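PDB 3ZXK: HIAXHD3 from Humicola insolens, which hydrolyses alpha-L-arabinofuranosyl side chains as an exo-acting family GH43 arabinofuranosidase, and serves as a scaffold into which endo-xylanase activity has been engineered. Local coordinates for residues S6-P11 with P275-L280; A37-A42 with H337-S342; E331-N336 with N370-R375. All coordinates share one frame; numbering follows the deposited sequence.

Interaction 1 (S6-P11 with P275-L280); sequences STFTNP and PVVAPL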
loop_
_atom_site.group_PDB
_atom_site.type_symbol
_atom_site.label_atom_id
_atom_site.label_comp_id
_atom_site.label_asym_id
_atom_site.label_seq_id
_atom_site.Cartn_x
_atom_site.Cartn_y
_atom_site.Cartn_z
ATOM N N SER A 6 13.540 -23.806 -6.328
ATOM C CA SER A 6 14.821 -23.493 -5.678
ATOM C C SER A 6 15.307 -22.059 -5.896
ATOM O O SER A 6 16.292 -21.637 -5.285
ATOM C CB SER A 6 15.891 -24.430 -6.213
ATOM O OG SER A 6 16.139 -24.129 -7.581
ATOM N N THR A 7 14.666 -21.348 -6.819
ATOM C CA THR A 7 14.989 -19.946 -7.095
ATOM C C THR A 7 13.707 -19.128 -7.145
ATOM O O THR A 7 12.594 -19.682 -7.118
ATOM C CB THR A 7 15.731 -19.797 -8.443
ATOM O OG1 THR A 7 14.875 -20.252 -9.490
ATOM C CG2 THR A 7 17.011 -20.637 -8.469
ATOM N N PHE A 8 13.868 -17.811 -7.187
ATOM C CA PHE A 8 12.742 -16.911 -7.397
ATOM C C PHE A 8 13.139 -15.796 -8.365
ATOM O O PHE A 8 14.336 -15.533 -8.575
ATOM C CB PHE A 8 12.275 -16.271 -6.093
ATOM C CG PHE A 8 13.218 -15.232 -5.560
ATOM C CD1 PHE A 8 14.314 -15.616 -4.781
ATOM C CD2 PHE A 8 13.015 -13.863 -5.823
ATOM C CE1 PHE A 8 15.207 -14.659 -4.289
ATOM C CE2 PHE A 8 13.900 -12.911 -5.326
ATOM C CZ PHE A 8 14.991 -13.300 -4.550
ATOM N N THR A 9 12.130 -15.155 -8.940
ATOM C CA THR A 9 12.318 -14.019 -9.834
ATOM C C THR A 9 11.808 -12.715 -9.202
ATOM O O THR A 9 10.820 -12.700 -8.460
ATOM C CB THR A 9 11.655 -14.265 -11.205
ATOM O OG1 THR A 9 10.247 -14.435 -11.032
ATOM C CG2 THR A 9 12.244 -15.515 -11.860
ATOM N N ASN A 10 12.509 -11.632 -9.493
ATOM C CA ASN A 10 12.082 -10.287 -9.094
ATOM C C ASN A 10 11.160 -9.666 -10.170
ATOM O O ASN A 10 11.349 -9.950 -11.350
ATOM C CB ASN A 10 13.312 -9.405 -8.902
ATOM C CG ASN A 10 13.957 -9.603 -7.538
ATOM O OD1 ASN A 10 13.285 -9.516 -6.506
ATOM N ND2 ASN A 10 15.261 -9.841 -7.529
ATOM N N PRO A 11 10.158 -8.838 -9.781
ATOM C CA PRO A 11 9.822 -8.470 -8.412
ATOM C C PRO A 11 9.114 -9.607 -7.662
ATOM O O PRO A 11 8.503 -10.500 -8.280
ATOM C CB PRO A 11 8.909 -7.260 -8.595
ATOM C CG PRO A 11 8.199 -7.556 -9.879
ATOM C CD PRO A 11 9.240 -8.205 -10.756
ATOM N N PRO A 275 8.251 -4.410 -4.434
ATOM C CA PRO A 275 9.464 -4.912 -3.797
ATOM C C PRO A 275 10.308 -5.863 -4.646
ATOM O O PRO A 275 9.770 -6.687 -5.401
ATOM C CB PRO A 275 8.932 -5.681 -2.572
ATOM C CG PRO A 275 7.552 -6.111 -2.964
ATOM C CD PRO A 275 7.023 -5.004 -3.856
ATOM N N VAL A 276 11.620 -5.716 -4.487
ATOM C CA VAL A 276 12.626 -6.608 -5.101
ATOM C C VAL A 276 13.564 -7.068 -3.977
ATOM O O VAL A 276 13.770 -6.353 -2.997
ATOM C CB VAL A 276 13.407 -5.902 -6.244
ATOM C CG1 VAL A 276 12.457 -5.577 -7.397
ATOM C CG2 VAL A 276 14.046 -4.622 -5.752
ATOM N N VAL A 277 14.131 -8.268 -4.137
ATOM C CA VAL A 277 14.944 -8.919 -3.092
ATOM C C VAL A 277 16.298 -9.340 -3.666
ATOM O O VAL A 277 16.371 -9.869 -4.778
ATOM C CB VAL A 277 14.204 -10.154 -2.510
ATOM C CG1 VAL A 277 15.020 -10.800 -1.394
ATOM C CG2 VAL A 277 12.847 -9.730 -1.937
ATOM N N ALA A 278 17.364 -9.041 -2.929
ATOM C CA ALA A 278 18.716 -9.583 -3.221
ATOM C C ALA A 278 19.390 -10.148 -1.955
ATOM O O ALA A 278 19.171 -9.656 -0.867
ATOM C CB ALA A 278 19.590 -8.516 -3.849
ATOM N N PRO A 279 20.247 -11.154 -2.112
ATOM C CA PRO A 279 21.048 -11.575 -0.966
ATOM C C PRO A 279 22.109 -10.534 -0.585
ATOM O O PRO A 279 22.559 -9.731 -1.432
ATOM C CB PRO A 279 21.749 -12.844 -1.459
ATOM C CG PRO A 279 21.202 -13.111 -2.824
ATOM C CD PRO A 279 20.673 -11.814 -3.353
ATOM N N LEU A 280 22.459 -10.533 0.700
ATOM C CA LEU A 280 23.600 -9.795 1.232
ATOM C C LEU A 280 24.732 -10.722 1.640
ATOM O O LEU A 280 24.495 -11.836 2.056
ATOM C CB LEU A 280 23.164 -9.041 2.482
ATOM C CG LEU A 280 22.197 -7.891 2.292
ATOM C CD1 LEU A 280 21.754 -7.405 3.660
ATOM C CD2 LEU A 280 22.821 -6.753 1.496
#

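Interaction 2 (A37-A42 with H337-S342); sequences AYSPGA and HNPDTS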
loop_
_atom_site.group_PDB
_atom_site.type_symbol
_atom_site.label_atom_id
_atom_site.label_comp_id
_atom_site.label_asym_id
_atom_site.label_seq_id
_atom_site.Cartn_x
_atom_site.Cartn_y
_atom_site.Cartn_z
ATOM N N ALA A 37 -3.790 8.357 2.433
ATOM C CA ALA A 37 -5.138 8.557 2.972
ATOM C C ALA A 37 -6.067 7.362 2.738
ATOM O O ALA A 37 -7.269 7.452 2.975
ATOM C CB ALA A 37 -5.757 9.852 2.428
ATOM N N TYR A 38 -5.519 6.227 2.324
ATOM C CA TYR A 38 -6.339 5.009 2.172
ATOM C C TYR A 38 -6.608 4.361 3.538
ATOM O O TYR A 38 -5.790 4.426 4.437
ATOM C CB TYR A 38 -5.679 4.060 1.164
ATOM C CG TYR A 38 -5.705 4.673 -0.250
ATOM C CD1 TYR A 38 -6.792 4.503 -1.074
ATOM C CD2 TYR A 38 -4.630 5.446 -0.742
ATOM C CE1 TYR A 38 -6.835 5.067 -2.357
ATOM C CE2 TYR A 38 -4.650 6.017 -2.007
ATOM C CZ TYR A 38 -5.759 5.816 -2.828
ATOM O OH TYR A 38 -5.814 6.379 -4.107
ATOM N N SER A 39 -7.800 3.841 3.720
ATOM C CA SER A 39 -8.271 3.428 5.050
ATOM C C SER A 39 -8.981 2.074 4.952
ATOM O O SER A 39 -9.973 1.959 4.224
ATOM C CB SER A 39 -9.276 4.471 5.551
ATOM O OG SER A 39 -9.811 4.080 6.819
ATOM N N PRO A 40 -8.558 1.049 5.705
ATOM C CA PRO A 40 -7.552 1.022 6.746
ATOM C C PRO A 40 -6.167 1.286 6.182
ATOM O O PRO A 40 -5.913 1.082 4.989
ATOM C CB PRO A 40 -7.648 -0.422 7.306
ATOM C CG PRO A 40 -8.242 -1.209 6.205
ATOM C CD PRO A 40 -9.209 -0.270 5.540
ATOM N N GLY A 41 -5.277 1.693 7.069
ATOM C CA GLY A 41 -3.918 2.024 6.677
ATOM C C GLY A 41 -2.891 1.043 7.202
ATOM O O GLY A 41 -3.178 0.247 8.101
ATOM N N ALA A 42 -1.681 1.143 6.635
ATOM C CA ALA A 42 -0.497 0.402 7.094
ATOM C C ALA A 42 -0.677 -1.108 7.037
ATOM O O ALA A 42 -0.665 -1.783 8.076
ATOM C CB ALA A 42 -0.030 0.850 8.485
ATOM N N HIS A 337 -9.947 7.507 1.810
ATOM C CA HIS A 337 -10.291 8.174 3.100
ATOM C C HIS A 337 -11.152 7.265 3.983
ATOM O O HIS A 337 -11.597 6.216 3.529
ATOM C CB HIS A 337 -10.932 9.567 2.898
ATOM C CG HIS A 337 -10.006 10.617 2.279
ATOM N ND1 HIS A 337 -9.503 10.527 1.033
ATOM C CD2 HIS A 337 -9.564 11.837 2.790
ATOM C CE1 HIS A 337 -8.751 11.616 0.767
ATOM N NE2 HIS A 337 -8.817 12.434 1.823
ATOM N N ASN A 338 -11.351 7.615 5.244
ATOM C CA ASN A 338 -12.187 6.804 6.112
ATOM C C ASN A 338 -13.594 6.721 5.550
ATOM O O ASN A 338 -14.143 7.711 5.026
ATOM C CB ASN A 338 -12.295 7.395 7.503
ATOM C CG ASN A 338 -11.037 7.255 8.296
ATOM O OD1 ASN A 338 -10.263 6.304 8.136
ATOM N ND2 ASN A 338 -10.842 8.192 9.196
ATOM N N PRO A 339 -14.197 5.534 5.655
ATOM C CA PRO A 339 -15.555 5.371 5.177
ATOM C C PRO A 339 -16.593 5.975 6.141
ATOM O O PRO A 339 -16.309 6.135 7.347
ATOM C CB PRO A 339 -15.690 3.842 5.115
ATOM C CG PRO A 339 -14.847 3.370 6.240
ATOM C CD PRO A 339 -13.644 4.277 6.177
ATOM N N ASP A 340 -17.756 6.333 5.606
ATOM C CA ASP A 340 -18.946 6.582 6.429
ATOM C C ASP A 340 -19.593 5.216 6.706
ATOM O O ASP A 340 -20.213 4.602 5.827
ATOM C CB ASP A 340 -19.912 7.526 5.708
ATOM C CG ASP A 340 -21.168 7.839 6.517
ATOM O OD1 ASP A 340 -21.476 7.106 7.492
ATOM O OD2 ASP A 340 -21.855 8.819 6.161
ATOM N N THR A 341 -19.428 4.740 7.932
ATOM C CA THR A 341 -19.870 3.391 8.246
ATOM C C THR A 341 -21.387 3.237 8.285
ATOM O O THR A 341 -21.885 2.120 8.234
ATOM C CB THR A 341 -19.304 2.910 9.597
ATOM O OG1 THR A 341 -19.810 3.765 10.634
ATOM C CG2 THR A 341 -17.774 2.938 9.579
ATOM N N SER A 342 -22.120 4.345 8.340
ATOM C CA SER A 342 -23.573 4.283 8.364
ATOM C C SER A 342 -24.125 4.032 6.937
ATOM O O SER A 342 -25.339 3.790 6.767
ATOM C CB SER A 342 -24.163 5.582 8.934
ATOM O OG SER A 342 -24.129 6.657 7.996
#

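Interaction 3 (E331-N336 with N370-R375); sequences EHWEWN and NTLTRR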
loop_
_atom_site.group_PDB
_atom_site.type_symbol
_atom_site.label_atom_id
_atom_site.label_comp_id
_atom_site.label_asym_id
_atom_site.label_seq_id
_atom_site.Cartn_x
_atom_site.Cartn_y
_atom_site.Cartn_z
ATOM N N GLU A 331 -8.243 -8.536 3.208
ATOM C CA GLU A 331 -7.166 -7.607 3.501
ATOM C C GLU A 331 -6.753 -6.830 2.259
ATOM O O GLU A 331 -5.935 -5.926 2.341
ATOM C CB GLU A 331 -5.983 -8.390 4.090
ATOM C CG GLU A 331 -6.231 -8.869 5.515
ATOM C CD GLU A 331 -6.474 -7.685 6.443
ATOM O OE1 GLU A 331 -5.681 -6.706 6.378
ATOM O OE2 GLU A 331 -7.453 -7.711 7.233
ATOM N N HIS A 332 -7.355 -7.143 1.113
ATOM C CA HIS A 332 -7.010 -6.423 -0.130
ATOM C C HIS A 332 -7.707 -5.080 -0.297
ATOM O O HIS A 332 -7.256 -4.235 -1.084
ATOM C CB HIS A 332 -7.318 -7.285 -1.353
ATOM C CG HIS A 332 -6.558 -8.569 -1.384
ATOM N ND1 HIS A 332 -5.272 -8.645 -1.778
ATOM C CD2 HIS A 332 -6.933 -9.850 -1.008
ATOM C CE1 HIS A 332 -4.842 -9.900 -1.648
ATOM N NE2 HIS A 332 -5.859 -10.642 -1.171
ATOM N N TRP A 333 -8.796 -4.845 0.428
ATOM C CA TRP A 333 -9.599 -3.636 0.204
ATOM C C TRP A 333 -9.250 -2.524 1.130
ATOM O O TRP A 333 -8.997 -2.743 2.336
ATOM C CB TRP A 333 -11.062 -3.947 0.403
ATOM C CG TRP A 333 -11.615 -4.938 -0.572
ATOM C CD1 TRP A 333 -11.961 -6.269 -0.332
ATOM C CD2 TRP A 333 -11.981 -4.681 -1.958
ATOM N NE1 TRP A 333 -12.489 -6.845 -1.476
ATOM C CE2 TRP A 333 -12.509 -5.934 -2.490
ATOM C CE3 TRP A 333 -11.898 -3.581 -2.794
ATOM C CZ2 TRP A 333 -12.966 -6.044 -3.807
ATOM C CZ3 TRP A 333 -12.359 -3.697 -4.111
ATOM C CH2 TRP A 333 -12.879 -4.910 -4.603
ATOM N N GLU A 334 -9.241 -1.315 0.563
ATOM C CA GLU A 334 -9.067 -0.088 1.343
ATOM C C GLU A 334 -9.919 1.009 0.760
ATOM O O GLU A 334 -9.979 1.188 -0.470
ATOM C CB GLU A 334 -7.597 0.387 1.329
ATOM C CG GLU A 334 -6.588 -0.535 2.033
ATOM C CD GLU A 334 -5.137 -0.352 1.626
ATOM O OE1 GLU A 334 -4.779 0.597 0.880
ATOM O OE2 GLU A 334 -4.306 -1.177 2.075
ATOM N N TRP A 335 -10.581 1.756 1.626
ATOM C CA TRP A 335 -11.387 2.879 1.181
ATOM C C TRP A 335 -10.525 4.071 0.844
ATOM O O TRP A 335 -9.440 4.206 1.397
ATOM C CB TRP A 335 -12.311 3.300 2.299
ATOM C CG TRP A 335 -13.267 2.261 2.794
ATOM C CD1 TRP A 335 -13.151 1.475 3.930
ATOM C CD2 TRP A 335 -14.574 1.951 2.222
ATOM N NE1 TRP A 335 -14.263 0.669 4.071
ATOM C CE2 TRP A 335 -15.148 0.907 3.072
ATOM C CE3 TRP A 335 -15.280 2.377 1.085
ATOM C CZ2 TRP A 335 -16.400 0.370 2.824
ATOM C CZ3 TRP A 335 -16.539 1.821 0.837
ATOM C CH2 TRP A 335 -17.086 0.837 1.696
ATOM N N ASN A 336 -10.995 4.941 -0.057
ATOM C CA ASN A 336 -10.383 6.255 -0.271
ATOM C C ASN A 336 -10.844 7.187 0.867
ATOM O O ASN A 336 -12.002 7.571 0.910
ATOM C CB ASN A 336 -10.805 6.803 -1.638
ATOM C CG ASN A 336 -10.441 8.263 -1.797
ATOM O OD1 ASN A 336 -9.431 8.706 -1.253
ATOM N ND2 ASN A 336 -11.262 9.018 -2.507
ATOM N N ASN A 370 -16.720 6.781 0.482
ATOM C CA ASN A 370 -17.036 5.363 0.282
ATOM C C ASN A 370 -16.734 4.842 -1.113
ATOM O O ASN A 370 -17.436 4.013 -1.638
ATOM C CB ASN A 370 -18.496 5.025 0.720
ATOM C CG ASN A 370 -18.679 5.114 2.232
ATOM O OD1 ASN A 370 -17.838 5.683 2.944
ATOM N ND2 ASN A 370 -19.764 4.546 2.735
ATOM N N THR A 371 -15.632 5.303 -1.694
ATOM C CA THR A 371 -15.024 4.622 -2.831
ATOM C C THR A 371 -14.078 3.525 -2.303
ATOM O O THR A 371 -13.162 3.812 -1.553
ATOM C CB THR A 371 -14.322 5.642 -3.748
ATOM O OG1 THR A 371 -15.283 6.563 -4.245
ATOM C CG2 THR A 371 -13.635 4.952 -4.938
ATOM N N LEU A 372 -14.343 2.277 -2.683
ATOM C CA LEU A 372 -13.608 1.115 -2.159
ATOM C C LEU A 372 -12.592 0.722 -3.214
ATOM O O LEU A 372 -12.956 0.523 -4.378
ATOM C CB LEU A 372 -14.564 -0.038 -1.928
ATOM C CG LEU A 372 -13.972 -1.239 -1.162
ATOM C CD1 LEU A 372 -13.618 -0.951 0.298
ATOM C CD2 LEU A 372 -14.882 -2.467 -1.205
ATOM N N THR A 373 -11.332 0.601 -2.814
ATOM C CA THR A 373 -10.238 0.405 -3.772
ATOM C C THR A 373 -9.371 -0.802 -3.444
ATOM O O THR A 373 -9.376 -1.351 -2.306
ATOM C CB THR A 373 -9.335 1.657 -3.887
ATOM O OG1 THR A 373 -8.500 1.784 -2.730
ATOM C CG2 THR A 373 -10.175 2.943 -4.075
ATOM N N ARG A 374 -8.596 -1.207 -4.433
ATOM C CA ARG A 374 -7.614 -2.253 -4.243
ATOM C C ARG A 374 -6.512 -2.152 -5.292
ATOM O O ARG A 374 -6.703 -1.568 -6.353
ATOM C CB ARG A 374 -8.238 -3.645 -4.211
ATOM C CG ARG A 374 -8.902 -4.050 -5.520
ATOM C CD ARG A 374 -9.665 -5.345 -5.323
ATOM N NE ARG A 374 -8.782 -6.504 -5.302
ATOM C CZ ARG A 374 -9.036 -7.625 -4.630
ATOM N NH1 ARG A 374 -10.123 -7.726 -3.870
ATOM N NH2 ARG A 374 -8.195 -8.642 -4.698
ATOM N N ARG A 375 -5.361 -2.712 -4.951
ATOM C CA ARG A 375 -4.144 -2.634 -5.783
ATOM C C ARG A 375 -4.287 -3.457 -7.043
ATOM O O ARG A 375 -4.905 -4.508 -7.024
ATOM C CB ARG A 375 -2.923 -3.101 -4.994
ATOM C CG ARG A 375 -2.627 -2.190 -3.830
ATOM C CD ARG A 375 -1.670 -2.844 -2.846
ATOM N NE ARG A 375 -1.436 -1.975 -1.691
ATOM C CZ ARG A 375 -2.280 -1.839 -0.658
ATOM N NH1 ARG A 375 -3.413 -2.564 -0.592
ATOM N NH2 ARG A 375 -1.948 -1.025 0.354
HETATM O O HOH W 1 -4.938 -4.186 -2.465
HETATM O O HOH W 2 -13.969 8.958 -4.028
HETATM O O HOH W 3 -13.981 7.562 -1.103
HETATM O O HOH W 4 -14.538 7.578 2.194
#

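Interaction 1 (S6-P11 with P275-L280)
Pro275 meets Pro11 through its carbonyl oxygen: O of Pro275 lies 3.4 Å from CB of Pro11, a polar atom set against the side of a proline ring. The peptide bond between Asn10 and Pro11 is cis, and the chain bends there as it passes strand 273-282; just beyond, Val12 bonds to Pro275 through the backbone. Val276 comes next, and its CG1 leans on the same ring, 4.1 Å from CB of Pro11. On its other side the backbone of Val276 is paired with Ala264 in the neighbouring strand. The sheet of strands 250-254, 260-267, 273-282 and 288-290 is one blade of the five-bladed beta-propeller of GH43 enzymes. Val277 carries the polar grip. Its backbone N donates to OD1 of Asn10 over 2.8 Å, at 165° at the hydrogen, with the donor tilted out of the carbonyl plane of the amide. Its O receives ND2 of the same amide at 3.0 Å, almost in the amide plane, so the carboxamide acts like a peptide group of an adjacent strand and engages both backbone polar atoms of one residue. CG of Asn10 is anti to the carbonyl carbon (chi1 -82°), which carries it toward strand 273-282. ND2 of Asn10 also donates to Gly299 O. An alanine in place of Asn10 would probably leave N and O of Val277 without these partners and Gly299 O without its donor. The Val277 side chain crosses that of Phe8 at about a right angle, its CB 3.8 Å from CZ of Phe8. The oxygen of Val277 lies at the ring edge, near the ring plane, 3.7 Å from the same CZ, while Tyr302 packs on Phe8 as well.

Interaction 2 (A37-A42 with H337-S342)
Ala37 and His337 are joined through the backbone, and just beyond them the chains run in the same direction for two residues, CA of Tyr38 lying 5.1 Å from that of His337 and CA of Ser39 5.3 Å from that of Asn338. The bond itself, N of His337 to O of Ala37 at 2.9 Å, is weak, bent to 129° at the hydrogen, and CA of His337 makes a CA-H...O contact with the same oxygen. The imidazole swings round to cover Ala37: CB of Ala37 stands over the centre of the ring, 4.0 Å from its centroid, a CH-pi contact. Both ring nitrogens are engaged, NE2 with the backbone N of Ala78 and ND1 with OD1 of Asn336, and Tyr79 meets the ring edge-to-face. Farther on, OG of Ser39, anti to its backbone N (chi1 177°), gives its proton to OD1 of Asn338 across 2.6 Å, approaching in the carbonyl plane. ND2 of that amide is bonded to Leu63 O and Asp70 OD1. CD of Pro339 completes the packing against OG of Ser39. With NE2 accepting from an amide N-H, the histidine is probably neutral and protonated at ND1, and with partners at both ends the Asn338 amide is unlikely to flip, so this buried seam between catalytic and C-terminal domains combines directional polar bonds with the CH-pi packing of Ala37 on His337.

Interaction 3 (E331-N336 with N370-R375)
Glu334 and Thr373 form an antiparallel hydrogen-bonded pair, followed by the non-hydrogen-bonded pair of Trp335 and Leu372, whose CA atoms approach to 4.4 Å; the short strands 334-336 and 372-375 run antiparallel but well askew, 122° between their directions. N of Asn336 to O of Thr371, at 2.9 Å, continues the pairing. O of Glu334 accepts twice, from N and OG1 of Thr373, which reach it from opposite faces of its plane. Leu372 is wedged between two indoles. Its CG, anti to the backbone N (chi1 -170°), is set against CE3 of Trp333; from there CD1 lies over the centre of the six-membered ring of Trp335, 3.6 Å from its centroid, and CD2 covers one face of Trp333. The other face of Trp333 takes Arg374, its CD 3.5 Å from the six-membered centroid and its guanidinium standing nearly upright on the indole, planes 82° apart, in a cation-pi contact. CB of His332 covers a face of that guanidinium; NE1 of Trp333 is tied to Asp322. On the side of Glu334 and Thr373, OE2 of Glu334 makes a salt bridge to NH2 of Arg375 at 2.9 Å, with a weak bond from NH1, and it is bonded to His58 too, while OE1 pairs with Arg509. NE of Arg375 goes to Asp16 O, and one water links His332 O to N and NH1 of Arg375. Leu372 and Arg374 pair onward with strand 509-516, which places the contact in one sheet of the concanavalin A-like beta-sandwich, here near the border with the catalytic domain.

Interactions 2 and 3 lie next to each other, centres about 8 Å apart, and touch directly: strands 38-39 and 334-336 are neighbours in one sheet, so a short piece of the catalytic domain edges a sheet of the C-terminal sandwich, and Asn370 also reaches back to Asp340. Interaction 1 lies about 33 Å from interaction 2 and 28 Å from interaction 3, centre to centre, on a propeller blade. Along the chain, interaction 1 closes before interaction 3 opens, whereas interaction 2 alternates with each of them. One contact thus fastens the N-terminal segment to the propeller, while interaction 2 joins propeller to sandwich and interaction 3 carries the same sheet on within the sandwich.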